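Local coordinates for protein CMP-sialic acid transporter 1 (Zea mays, PDB 6I1R) that probably carries CMP-sialic acid from the cytoplasm into the Golgi as a membrane antiporter, and binds CMP in an outward-facing state, at residues 13-17 / 242-246; 130-135 / 298-303; 62-66 / 187-193. The protein carries 5 engineered substitutions. All blocks are in the same frame, centred on the assembly; numbering follows the deposited sequence.

Interaction 1 of 3, residues 13-17 / 242-246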
loop_
_atom_site.group_PDB
_atom_site.type_symbol
_atom_site.label_atom_id
_atom_site.label_comp_id
_atom_site.label_asym_id
_atom_site.label_seq_id
_atom_site.Cartn_x
_atom_site.Cartn_y
_atom_site.Cartn_z
ATOM N N LEU B 13 16.357 9.360 -15.401
ATOM C CA LEU B 13 15.364 9.917 -14.475
ATOM C C LEU B 13 14.171 8.964 -14.304
ATOM O O LEU B 13 13.559 8.963 -13.243
ATOM C CB LEU B 13 14.913 11.297 -14.968
ATOM C CG LEU B 13 15.937 12.424 -14.811
ATOM C CD1 LEU B 13 15.387 13.735 -15.350
ATOM C CD2 LEU B 13 16.361 12.591 -13.359
ATOM N N THR B 14 13.832 8.150 -15.304
ATOM C CA THR B 14 12.718 7.194 -15.145
ATOM C C THR B 14 13.083 6.146 -14.081
ATOM O O THR B 14 12.200 5.636 -13.388
ATOM C CB THR B 14 12.329 6.532 -16.475
ATOM O OG1 THR B 14 11.869 7.543 -17.373
ATOM C CG2 THR B 14 11.243 5.489 -16.328
ATOM N N SER B 15 14.373 5.832 -13.952
ATOM C CA SER B 15 14.837 4.876 -12.941
ATOM C C SER B 15 15.002 5.570 -11.583
ATOM O O SER B 15 14.930 4.913 -10.547
ATOM C CB SER B 15 16.116 4.198 -13.371
ATOM O OG SER B 15 17.242 5.031 -13.140
ATOM N N SER B 16 15.240 6.884 -11.589
ATOM C CA SER B 16 15.346 7.661 -10.350
ATOM C C SER B 16 13.998 7.669 -9.619
ATOM O O SER B 16 13.931 7.337 -8.435
ATOM C CB SER B 16 15.825 9.067 -10.619
ATOM O OG SER B 16 17.177 9.070 -11.053
ATOM N N GLN B 17 12.935 8.043 -10.328
ATOM C CA GLN B 17 11.588 8.060 -9.747
ATOM C C GLN B 17 11.194 6.636 -9.331
ATOM O O GLN B 17 10.413 6.459 -8.403
ATOM C CB GLN B 17 10.570 8.660 -10.723
ATOM C CG GLN B 17 10.268 7.781 -11.930
ATOM C CD GLN B 17 9.278 8.420 -12.874
ATOM O OE1 GLN B 17 9.395 9.590 -13.233
ATOM N NE2 GLN B 17 8.291 7.644 -13.293
ATOM N N ASN B 242 10.279 14.643 -9.853
ATOM C CA ASN B 242 10.898 13.680 -10.751
ATOM C C ASN B 242 9.879 13.179 -11.783
ATOM O O ASN B 242 10.238 12.963 -12.938
ATOM C CB ASN B 242 11.510 12.501 -9.992
ATOM C CG ASN B 242 12.685 11.896 -10.729
ATOM O OD1 ASN B 242 13.590 11.346 -10.109
ATOM N ND2 ASN B 242 12.695 12.018 -12.046
ATOM N N LEU B 243 8.628 12.992 -11.365
ATOM C CA LEU B 243 7.560 12.514 -12.253
ATOM C C LEU B 243 7.151 13.637 -13.218
ATOM O O LEU B 243 6.788 13.382 -14.371
ATOM C CB LEU B 243 6.375 12.048 -11.400
ATOM C CG LEU B 243 5.191 11.440 -12.153
ATOM C CD1 LEU B 243 5.649 10.382 -13.147
ATOM C CD2 LEU B 243 4.183 10.849 -11.180
ATOM N N GLY B 244 7.205 14.872 -12.733
ATOM C CA GLY B 244 7.019 16.039 -13.576
ATOM C C GLY B 244 8.110 16.153 -14.629
ATOM O O GLY B 244 7.826 16.339 -15.812
ATOM N N SER B 245 9.360 16.026 -14.186
ATOM C CA SER B 245 10.524 16.134 -15.066
ATOM C C SER B 245 10.393 15.160 -16.242
ATOM O O SER B 245 10.355 15.578 -17.399
ATOM C CB SER B 245 11.802 15.891 -14.304
ATOM O OG SER B 245 11.952 16.827 -13.248
ATOM N N THR B 246 10.298 13.869 -15.932
ATOM C CA THR B 246 10.279 12.830 -16.967
ATOM C C THR B 246 9.116 13.087 -17.935
ATOM O O THR B 246 9.266 12.909 -19.141
ATOM C CB THR B 246 10.224 11.425 -16.350
ATOM O OG1 THR B 246 9.110 11.355 -15.459
ATOM C CG2 THR B 246 11.492 11.060 -15.608
#

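Interaction 2 of 3, residues 130-135 / 298-303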
loop_
_atom_site.group_PDB
_atom_site.type_symbol
_atom_site.label_atom_id
_atom_site.label_comp_id
_atom_site.label_asym_id
_atom_site.label_seq_id
_atom_site.Cartn_x
_atom_site.Cartn_y
_atom_site.Cartn_z
ATOM N N MET B 130 11.448 -6.772 -35.704
ATOM C CA MET B 130 12.032 -7.847 -34.913
ATOM C C MET B 130 12.698 -7.270 -33.655
ATOM O O MET B 130 12.748 -7.942 -32.624
ATOM C CB MET B 130 13.044 -8.638 -35.746
ATOM C CG MET B 130 12.372 -9.612 -36.704
ATOM S SD MET B 130 13.249 -9.838 -38.267
ATOM C CE MET B 130 14.856 -10.335 -37.661
ATOM N N ALA B 131 13.178 -6.030 -33.733
ATOM C CA ALA B 131 13.773 -5.348 -32.577
ATOM C C ALA B 131 12.684 -4.977 -31.562
ATOM O O ALA B 131 12.866 -5.176 -30.358
ATOM C CB ALA B 131 14.539 -4.129 -33.032
ATOM N N ILE B 132 11.560 -4.448 -32.048
ATOM C CA ILE B 132 10.448 -4.065 -31.166
ATOM C C ILE B 132 10.028 -5.302 -30.361
ATOM O O ILE B 132 9.907 -5.242 -29.137
ATOM C CB ILE B 132 9.256 -3.470 -31.950
ATOM C CG1 ILE B 132 9.660 -2.315 -32.874
ATOM C CG2 ILE B 132 8.144 -3.046 -30.999
ATOM C CD1 ILE B 132 10.420 -1.200 -32.193
ATOM N N VAL B 133 9.828 -6.418 -31.058
ATOM C CA VAL B 133 9.433 -7.668 -30.412
ATOM C C VAL B 133 10.529 -8.075 -29.421
ATOM O O VAL B 133 10.245 -8.341 -28.253
ATOM C CB VAL B 133 9.151 -8.784 -31.439
ATOM C CG1 VAL B 133 8.961 -10.138 -30.767
ATOM C CG2 VAL B 133 7.949 -8.457 -32.314
ATOM N N LEU B 134 11.779 -8.096 -29.877
ATOM C CA LEU B 134 12.885 -8.506 -29.008
ATOM C C LEU B 134 12.889 -7.675 -27.723
ATOM O O LEU B 134 13.170 -8.216 -26.656
ATOM C CB LEU B 134 14.224 -8.359 -29.736
ATOM C CG LEU B 134 14.764 -9.628 -30.390
ATOM C CD1 LEU B 134 16.057 -9.320 -31.118
ATOM C CD2 LEU B 134 14.979 -10.737 -29.370
ATOM N N LEU B 135 12.589 -6.382 -27.827
ATOM C CA LEU B 135 12.579 -5.508 -26.651
ATOM C C LEU B 135 11.528 -6.003 -25.651
ATOM O O LEU B 135 11.819 -6.152 -24.464
ATOM C CB LEU B 135 12.290 -4.065 -27.079
ATOM C CG LEU B 135 12.397 -3.019 -25.970
ATOM C CD1 LEU B 135 13.837 -2.862 -25.504
ATOM C CD2 LEU B 135 11.837 -1.682 -26.427
ATOM N N ILE B 298 20.946 -5.928 -27.665
ATOM C CA ILE B 298 20.930 -6.352 -29.071
ATOM C C ILE B 298 19.690 -5.764 -29.759
ATOM O O ILE B 298 19.771 -5.343 -30.910
ATOM C CB ILE B 298 21.009 -7.890 -29.188
ATOM C CG1 ILE B 298 22.450 -8.377 -29.016
ATOM C CG2 ILE B 298 20.400 -8.383 -30.495
ATOM C CD1 ILE B 298 22.583 -9.861 -28.771
ATOM N N SER B 299 18.557 -5.727 -29.062
ATOM C CA SER B 299 17.351 -5.093 -29.602
ATOM C C SER B 299 17.603 -3.603 -29.872
ATOM O O SER B 299 17.028 -3.036 -30.803
ATOM C CB SER B 299 16.169 -5.284 -28.689
ATOM O OG SER B 299 15.006 -4.691 -29.246
ATOM N N LEU B 300 18.445 -2.971 -29.055
ATOM C CA LEU B 300 18.793 -1.561 -29.250
ATOM C C LEU B 300 19.581 -1.416 -30.557
ATOM O O LEU B 300 19.218 -0.627 -31.430
ATOM C CB LEU B 300 19.615 -1.066 -28.054
ATOM C CG LEU B 300 19.781 0.450 -27.946
ATOM C CD1 LEU B 300 18.684 1.061 -27.086
ATOM C CD2 LEU B 300 21.149 0.809 -27.385
ATOM N N GLN B 301 20.646 -2.202 -30.680
ATOM C CA GLN B 301 21.521 -2.154 -31.847
ATOM C C GLN B 301 20.690 -2.371 -33.119
ATOM O O GLN B 301 20.750 -1.563 -34.040
ATOM C CB GLN B 301 22.641 -3.187 -31.710
ATOM C CG GLN B 301 23.662 -2.829 -30.638
ATOM C CD GLN B 301 24.767 -3.850 -30.518
ATOM O OE1 GLN B 301 24.546 -5.054 -30.640
ATOM N NE2 GLN B 301 25.974 -3.372 -30.268
ATOM N N MET B 302 19.892 -3.435 -33.147
ATOM C CA MET B 302 19.073 -3.765 -34.322
ATOM C C MET B 302 18.281 -2.536 -34.783
ATOM O O MET B 302 18.301 -2.194 -35.965
ATOM C CB MET B 302 18.091 -4.901 -34.017
ATOM C CG MET B 302 18.759 -6.252 -33.935
ATOM S SD MET B 302 17.755 -7.539 -33.173
ATOM C CE MET B 302 16.382 -7.641 -34.320
ATOM N N TYR B 303 17.594 -1.878 -33.854
ATOM C CA TYR B 303 16.656 -0.820 -34.217
ATOM C C TYR B 303 17.397 0.468 -34.603
ATOM O O TYR B 303 16.964 1.168 -35.520
ATOM C CB TYR B 303 15.676 -0.531 -33.079
ATOM C CG TYR B 303 14.630 0.492 -33.441
ATOM C CD1 TYR B 303 14.876 1.847 -33.297
ATOM C CD2 TYR B 303 13.409 0.108 -33.972
ATOM C CE1 TYR B 303 13.929 2.795 -33.650
ATOM C CE2 TYR B 303 12.450 1.042 -34.327
ATOM C CZ TYR B 303 12.711 2.391 -34.167
ATOM O OH TYR B 303 11.773 3.320 -34.513
#

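Interaction 3 of 3, residues 62-66 / 187-193. Engineered in segment 62-66: Ser-62 (natural residue Pro), Val-63 (natural residue Pro).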
loop_
_atom_site.group_PDB
_atom_site.type_symbol
_atom_site.label_atom_id
_atom_site.label_comp_id
_atom_site.label_asym_id
_atom_site.label_seq_id
_atom_site.Cartn_x
_atom_site.Cartn_y
_atom_site.Cartn_z
ATOM N N SER B 62 8.327 35.736 -32.570
ATOM C CA SER B 62 7.168 35.000 -33.082
ATOM C C SER B 62 7.001 33.680 -32.319
ATOM O O SER B 62 7.948 32.904 -32.190
ATOM C CB SER B 62 7.298 34.760 -34.563
ATOM O OG SER B 62 7.273 35.986 -35.278
ATOM N N VAL B 63 5.788 33.444 -31.823
ATOM C CA VAL B 63 5.453 32.221 -31.095
ATOM C C VAL B 63 4.196 31.616 -31.731
ATOM O O VAL B 63 3.152 32.266 -31.801
ATOM C CB VAL B 63 5.259 32.502 -29.592
ATOM C CG1 VAL B 63 4.688 31.303 -28.848
ATOM C CG2 VAL B 63 6.553 32.966 -28.941
ATOM N N ARG B 64 4.311 30.371 -32.186
ATOM C CA ARG B 64 3.230 29.692 -32.898
ATOM C C ARG B 64 2.260 29.091 -31.871
ATOM O O ARG B 64 2.671 28.323 -30.998
ATOM C CB ARG B 64 3.809 28.618 -33.825
ATOM C CG ARG B 64 4.848 29.132 -34.813
ATOM C CD ARG B 64 4.240 29.646 -36.104
ATOM N NE ARG B 64 3.947 28.578 -37.050
ATOM C CZ ARG B 64 3.428 28.766 -38.258
ATOM N NH1 ARG B 64 3.095 29.982 -38.655
ATOM N NH2 ARG B 64 3.247 27.738 -39.068
ATOM N N MET B 65 0.984 29.455 -31.982
ATOM C CA MET B 65 -0.036 29.072 -31.002
ATOM C C MET B 65 -1.406 29.021 -31.686
ATOM O O MET B 65 -1.936 30.053 -32.099
ATOM C CB MET B 65 -0.105 30.080 -29.850
ATOM C CG MET B 65 1.091 30.042 -28.924
ATOM S SD MET B 65 0.794 30.941 -27.380
ATOM C CE MET B 65 0.644 32.617 -27.995
ATOM N N THR B 66 -1.978 27.827 -31.786
ATOM C CA THR B 66 -3.286 27.652 -32.401
ATOM C C THR B 66 -4.353 27.732 -31.301
ATOM O O THR B 66 -4.479 26.820 -30.487
ATOM C CB THR B 66 -3.339 26.342 -33.196
ATOM O OG1 THR B 66 -2.161 26.274 -34.001
ATOM C CG2 THR B 66 -4.565 26.231 -34.075
ATOM N N ASN B 187 0.827 19.895 -35.501
ATOM C CA ASN B 187 0.920 21.357 -35.478
ATOM C C ASN B 187 2.383 21.795 -35.600
ATOM O O ASN B 187 3.309 21.055 -35.262
ATOM C CB ASN B 187 0.332 21.951 -34.193
ATOM C CG ASN B 187 -1.145 22.271 -34.280
ATOM O OD1 ASN B 187 -1.806 21.957 -35.268
ATOM N ND2 ASN B 187 -1.673 22.905 -33.244
ATOM N N ASN B 188 2.556 23.036 -36.042
ATOM C CA ASN B 188 3.864 23.692 -36.080
ATOM C C ASN B 188 3.995 24.581 -34.833
ATOM O O ASN B 188 4.767 25.542 -34.820
ATOM C CB ASN B 188 4.069 24.456 -37.396
ATOM C CG ASN B 188 2.791 24.665 -38.185
ATOM O OD1 ASN B 188 1.846 25.288 -37.702
ATOM N ND2 ASN B 188 2.748 24.141 -39.399
ATOM N N ASP B 189 3.282 24.215 -33.768
ATOM C CA ASP B 189 3.058 25.101 -32.620
ATOM C C ASP B 189 4.235 24.990 -31.643
ATOM O O ASP B 189 5.150 24.187 -31.840
ATOM C CB ASP B 189 1.726 24.780 -31.929
ATOM C CG ASP B 189 0.536 25.560 -32.464
ATOM O OD1 ASP B 189 0.578 25.974 -33.640
ATOM O OD2 ASP B 189 -0.433 25.740 -31.700
ATOM N N SER B 190 4.197 25.813 -30.597
ATOM C CA SER B 190 5.223 25.817 -29.557
ATOM C C SER B 190 5.029 24.616 -28.624
ATOM O O SER B 190 3.910 24.315 -28.214
ATOM C CB SER B 190 5.198 27.111 -28.782
ATOM O OG SER B 190 6.250 27.153 -27.829
ATOM N N LEU B 191 6.133 23.958 -28.276
ATOM C CA LEU B 191 6.109 22.826 -27.346
ATOM C C LEU B 191 5.404 23.239 -26.047
ATOM O O LEU B 191 4.603 22.481 -25.499
ATOM C CB LEU B 191 7.548 22.374 -27.071
ATOM C CG LEU B 191 7.706 21.199 -26.104
ATOM C CD1 LEU B 191 6.972 19.968 -26.615
ATOM C CD2 LEU B 191 9.175 20.880 -25.869
ATOM N N TYR B 192 5.699 24.451 -25.583
ATOM C CA TYR B 192 5.233 24.926 -24.283
ATOM C C TYR B 192 3.731 25.241 -24.329
ATOM O O TYR B 192 3.056 25.131 -23.308
ATOM C CB TYR B 192 6.050 26.143 -23.840
ATOM C CG TYR B 192 7.544 25.928 -23.838
ATOM C CD1 TYR B 192 8.112 24.868 -23.149
ATOM C CD2 TYR B 192 8.393 26.783 -24.524
ATOM C CE1 TYR B 192 9.482 24.661 -23.142
ATOM C CE2 TYR B 192 9.765 26.590 -24.526
ATOM C CZ TYR B 192 10.313 25.525 -23.833
ATOM O OH TYR B 192 11.664 25.324 -23.829
ATOM N N TRP B 193 3.213 25.632 -25.492
ATOM C CA TRP B 193 1.771 25.887 -25.644
ATOM C C TRP B 193 1.018 24.560 -25.804
ATOM O O TRP B 193 -0.124 24.434 -25.356
ATOM C CB TRP B 193 1.501 26.847 -26.811
ATOM C CG TRP B 193 0.067 26.907 -27.245
ATOM C CD1 TRP B 193 -0.426 26.585 -28.477
ATOM C CD2 TRP B 193 -1.069 27.301 -26.452
ATOM N NE1 TRP B 193 -1.783 26.758 -28.509
ATOM C CE2 TRP B 193 -2.207 27.194 -27.281
ATOM C CE3 TRP B 193 -1.237 27.735 -25.131
ATOM C CZ2 TRP B 193 -3.489 27.504 -26.828
ATOM C CZ3 TRP B 193 -2.504 28.041 -24.685
ATOM C CH2 TRP B 193 -3.614 27.927 -25.524
#

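Interaction 1 of 3, residues 13-17 / 242-246
Two helix segments run nearly antiparallel here. Their axes approach to 9.3 Å, with 157° between their N-to-C directions. The register is set at both ends. The CA atoms of Leu-13 and Thr-246 are 6.4 Å apart, and those of Gln-17 and Asn-242 are 5.8 Å apart. Polar groups of Gln-17, Asn-242 and Thr-246 meet between the helices. Gln-17 and Asn-242 bury the most area. Thr-246 OG1 lies 2.9 Å from Gln-17 OE1 and 3.2 Å from Asn-242 O. Its single proton could serve either acceptor. The Asn-242 amide lies against segment 13-17: its OD1 is 3.2 Å from Ser-16 CB, and its ND2 is 3.4 Å from Leu-13 O. Apolar packing fills the other end, where Leu-13 CB meets Thr-246 CG2 at 3.5 Å. The Gln-17 side chain also rests against Leu-243, with Gln-17 NE2 3.8 Å from Leu-243 CD1. The contact joins helices 3-24 and 234-256 of the nucleotide-sugar transporter fold, close to the nucleotide site. The Leu-243 side chain is about 7 Å from the bound CMP and touches Ile-37 and Ala-41 of helix 37-59. Thr-14 and Ser-15 pack on helix 259-279, through Ala-269, Leu-272 and Thr-273.

Interaction 2 of 3, residues 130-135 / 298-303
Small residues let two nearly antiparallel helices come close. The axes approach to 8.4 Å at 162°, and the CA atoms of Ala-131 and Ser-299 are only 4.7 Å apart. Ser-299 is a small polar knob. It fills the hollow between Ala-131, Leu-134 and Leu-135. Its OG gives a very short hydrogen bond to Ala-131 O, 2.5 Å. The same carbonyl oxygen accepts the helix bond from Leu-135 N. Ser-299 OG lies 3.8 Å from Leu-134 CB and 3.5 Å from Leu-135 CB. Larger side chains flank the Ala-131 methyl. Its CB is 3.8 Å from both Met-302 CB and Tyr-303 CB. Met-302 reaches over helix 126-143: its SD meets Leu-134 CD1 at 3.2 Å and its CE meets Met-130 CB at 3.8 Å. Ile-132 CD1 reaches Tyr-303 CE2 at 3.7 Å. The contact pairs helices 126-143 and 287-304. Tyr-264 and Ile-260 of helix 259-279 pack alongside, and Ile-109 of helix 108-118 touches Ile-132 and Leu-135.

Interaction 3 of 3, residues 62-66 / 187-193
An extended loop docks here on the turn that starts a helix. Ser-190 is at the N-cap position of helix 191-216, and the loop 62-66 lies along the residues leading into it. The Asp-189 carboxylate takes two hydrogen bonds from Thr-66: OD2 from the backbone N at 2.6 Å, and OD1 from the side-chain OG1 at 2.8 Å. One step along, Ser-190 N gives a hydrogen bond to Arg-64 O, 3.0 Å. Backbone and side chain thus fix the loop in place, with the CA atoms of Arg-64 and Asp-189 4.6 Å apart. Trp-193 also holds the loop. Its NE1 makes a weak hydrogen bond to Thr-66 O, 3.3 Å. Met-65 lies over the indole face: SD is 4.4 Å from the centroid of the five-membered ring of Trp-193, a Met-aromatic contact, and CB makes a CH-pi contact at 4.0 Å from that centroid. The Arg-64 side chain reaches Asn-188, with Arg-64 NH2 3.1 Å from Asn-188 OD1. The engineered Val-63 adds only a light touch on Ser-190. Helix 37-59 backs the site: Glu-56 accepts a hydrogen bond from Ser-190 OG, and Leu-53 packs on Met-65 and Trp-193. From helix 234-256, Lys-255 NZ hydrogen-bonds to the Asp-189 carbonyl oxygen, and Lys-255 also touches Leu-191.

How the interactions relate
From the N terminus, the first segment met is 13-17, whose partner comes much later at 242-246. Interaction 1 therefore closes a long loop that joins helix 3-24 to helix 234-256. Interaction 3 lies wholly within that span. It brings the loop after helix 37-59 to the start of helix 191-216. Interaction 2 begins at 130-135, inside both loops, and ends at 298-303, beyond both, so it crosses each of them. It ties helix 126-143 to helix 287-304. The contacts do not touch. The centres of interactions 1 and 2 are about 24 Å apart, those of 1 and 3 about 25 Å, and those of 2 and 3 about 34 Å.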